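Long-range contact in membrane protein (Acinetobacter baumannii AB307-0294, PDB 5DL5), which forms an outer-membrane beta-barrel of the OprD porin family that probably admits small solutes, including antibiotics: residues Asn249-Val259 against Asp266-Thr274. Numbering follows the deposited sequence.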
# COMPACT_ATOMS: atom_id res chain seq x y z
N ASN A 249 -1.34 -12.72 21.12
CA ASN A 249 -1.87 -13.67 20.13
C ASN A 249 -1.81 -13.24 18.69
O ASN A 249 -2.39 -13.87 17.84
CB ASN A 249 -3.35 -13.95 20.44
CG ASN A 249 -3.55 -14.38 21.88
OD1 ASN A 249 -4.56 -14.05 22.51
ND2 ASN A 249 -2.57 -15.05 22.43
N ALA A 250 -1.11 -12.16 18.39
CA ALA A 250 -0.94 -11.79 17.02
C ALA A 250 0.05 -12.66 16.26
O ALA A 250 0.86 -13.33 16.84
CB ALA A 250 -0.52 -10.35 16.92
N HIS A 251 0.00 -12.53 14.93
CA HIS A 251 0.86 -13.20 14.04
C HIS A 251 2.02 -12.30 13.66
O HIS A 251 1.83 -11.20 13.14
CB HIS A 251 0.07 -13.60 12.79
CG HIS A 251 -0.84 -14.75 13.03
ND1 HIS A 251 -2.19 -14.60 13.31
CD2 HIS A 251 -0.60 -16.07 12.99
CE1 HIS A 251 -2.73 -15.79 13.46
NE2 HIS A 251 -1.80 -16.69 13.22
N THR A 252 3.22 -12.78 13.94
CA THR A 252 4.46 -12.05 13.52
C THR A 252 5.46 -13.12 13.04
O THR A 252 5.18 -14.33 13.24
CB THR A 252 5.12 -11.31 14.73
OG1 THR A 252 5.35 -12.21 15.83
CG2 THR A 252 4.33 -10.18 15.19
N TYR A 253 6.63 -12.70 12.51
CA TYR A 253 7.64 -13.65 12.01
C TYR A 253 9.05 -13.20 12.45
O TYR A 253 9.87 -14.05 12.63
CB TYR A 253 7.57 -13.86 10.54
CG TYR A 253 7.65 -12.57 9.76
CD1 TYR A 253 6.52 -11.86 9.51
CD2 TYR A 253 8.94 -12.02 9.27
CE1 TYR A 253 6.54 -10.67 8.76
CE2 TYR A 253 8.98 -10.79 8.55
CZ TYR A 253 7.75 -10.16 8.27
OH TYR A 253 7.62 -8.93 7.62
N SER A 254 9.35 -11.92 12.68
CA SER A 254 10.78 -11.49 12.98
C SER A 254 11.02 -11.25 14.48
O SER A 254 11.97 -10.63 14.85
CB SER A 254 11.04 -10.22 12.09
OG SER A 254 10.21 -9.14 12.53
N ALA A 255 10.16 -11.72 15.40
CA ALA A 255 10.26 -11.33 16.81
C ALA A 255 11.53 -11.85 17.40
O ALA A 255 11.99 -12.89 16.96
CB ALA A 255 9.14 -11.88 17.66
N THR A 256 12.09 -11.11 18.37
CA THR A 256 13.26 -11.66 19.17
C THR A 256 12.88 -11.62 20.60
O THR A 256 11.75 -11.20 20.95
CB THR A 256 14.55 -10.82 18.93
OG1 THR A 256 14.27 -9.41 19.00
CG2 THR A 256 15.04 -11.14 17.56
N GLY A 257 13.80 -12.06 21.45
CA GLY A 257 13.52 -12.21 22.85
C GLY A 257 12.61 -13.38 23.13
O GLY A 257 12.63 -14.35 22.39
N THR A 258 11.89 -13.31 24.28
CA THR A 258 11.05 -14.43 24.74
C THR A 258 9.90 -14.64 23.71
O THR A 258 9.08 -13.69 23.52
CB THR A 258 10.44 -14.15 26.14
OG1 THR A 258 11.47 -13.90 27.14
CG2 THR A 258 9.47 -15.33 26.62
N VAL A 259 9.89 -15.79 23.01
CA VAL A 259 8.79 -16.25 22.19
C VAL A 259 8.34 -17.63 22.68
O VAL A 259 9.05 -18.32 23.38
CB VAL A 259 9.16 -16.45 20.69
CG1 VAL A 259 9.55 -15.17 20.02
CG2 VAL A 259 10.29 -17.44 20.52
N ASP A 266 3.75 -21.33 14.37
CA ASP A 266 2.49 -20.60 14.52
C ASP A 266 2.57 -19.12 14.07
O ASP A 266 1.59 -18.53 13.58
CB ASP A 266 2.13 -20.55 16.03
CG ASP A 266 1.44 -21.75 16.50
OD1 ASP A 266 1.35 -22.68 15.66
OD2 ASP A 266 1.04 -21.84 17.72
N GLY A 267 3.71 -18.49 14.34
CA GLY A 267 3.85 -17.07 14.19
C GLY A 267 3.24 -16.41 15.40
O GLY A 267 3.10 -15.25 15.39
N ILE A 268 2.92 -17.14 16.49
CA ILE A 268 2.33 -16.53 17.62
C ILE A 268 3.35 -16.39 18.73
O ILE A 268 3.72 -17.37 19.33
CB ILE A 268 1.07 -17.34 18.07
CG1 ILE A 268 -0.04 -17.18 17.02
CG2 ILE A 268 0.53 -16.91 19.45
CD1 ILE A 268 -1.26 -17.97 17.45
N ALA A 269 3.75 -15.17 19.06
CA ALA A 269 4.76 -15.00 20.10
C ALA A 269 4.30 -15.34 21.51
O ALA A 269 5.16 -15.63 22.35
CB ALA A 269 5.35 -13.59 20.11
N GLY A 270 2.99 -15.22 21.80
CA GLY A 270 2.52 -15.45 23.13
C GLY A 270 2.94 -14.34 24.09
O GLY A 270 2.64 -14.44 25.24
N GLU A 271 3.64 -13.30 23.66
CA GLU A 271 3.65 -12.08 24.46
C GLU A 271 3.73 -10.89 23.53
O GLU A 271 3.95 -11.07 22.30
CB GLU A 271 4.81 -12.05 25.43
CG GLU A 271 6.16 -11.99 24.79
CD GLU A 271 7.27 -12.10 25.85
OE1 GLU A 271 7.19 -13.00 26.72
OE2 GLU A 271 8.24 -11.28 25.80
N GLU A 272 3.46 -9.71 24.10
CA GLU A 272 3.41 -8.47 23.31
C GLU A 272 4.84 -8.22 22.72
O GLU A 272 5.86 -8.62 23.32
CB GLU A 272 2.85 -7.29 24.15
CG GLU A 272 1.41 -7.55 24.59
CD GLU A 272 0.63 -6.32 24.99
OE1 GLU A 272 1.10 -5.50 25.82
OE2 GLU A 272 -0.50 -6.16 24.47
N LYS A 273 4.88 -7.68 21.53
CA LYS A 273 6.14 -7.29 20.87
C LYS A 273 5.87 -5.90 20.30
O LYS A 273 4.71 -5.59 19.96
CB LYS A 273 6.47 -8.30 19.78
CG LYS A 273 6.80 -9.73 20.21
CD LYS A 273 8.09 -9.87 21.07
CE LYS A 273 8.18 -11.28 21.63
NZ LYS A 273 9.42 -11.45 22.41
N THR A 274 6.90 -5.08 20.29
CA THR A 274 6.82 -3.70 19.91
C THR A 274 7.84 -3.39 18.86
O THR A 274 9.00 -3.81 18.97
CB THR A 274 7.06 -2.84 21.17
OG1 THR A 274 5.90 -2.93 21.97
CG2 THR A 274 7.17 -1.29 20.82
O HOH W 1 3.58 -12.71 17.72
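K273 reaches from the start of strand 273-286 into the loop that follows strand 233-246, touching A255 and ending between the carbonyls of T256 and T258. Its CB points toward that loop. K273 CG lies 4.1 Å from A255 CB, and the chain bends there (chi2 -65°) before running extended. CD stays against the same methyl, and CE passes beside both carbonyl oxygens. K273 NZ donates to T256 O at 2.8 Å, tilted 21° from the carbonyl plane. Its bond to T258 O, from above that carbonyl's plane, is unusually short as modelled. E271 OE2 adds a salt bridge to K273 NZ at 3.6 Å, while E271 OE1 lies against T258 CG2, the two side chains crossing at about a right angle. At the far end T252 N gives G267 O a nearly straight 2.9 Å bond, and I268 CG1 sits over one face of the H251 ring, offset toward its rim. Between these ends a water accepts a hydrogen bond from A269 N and hydrogen-bonds A250 O and T252 OG1, which also hydrogen-bonds Y263. Two carbonyls and a carboxylate probably stabilise the ammonium charge where the loop joining two OprD-barrel strands folds back on the second.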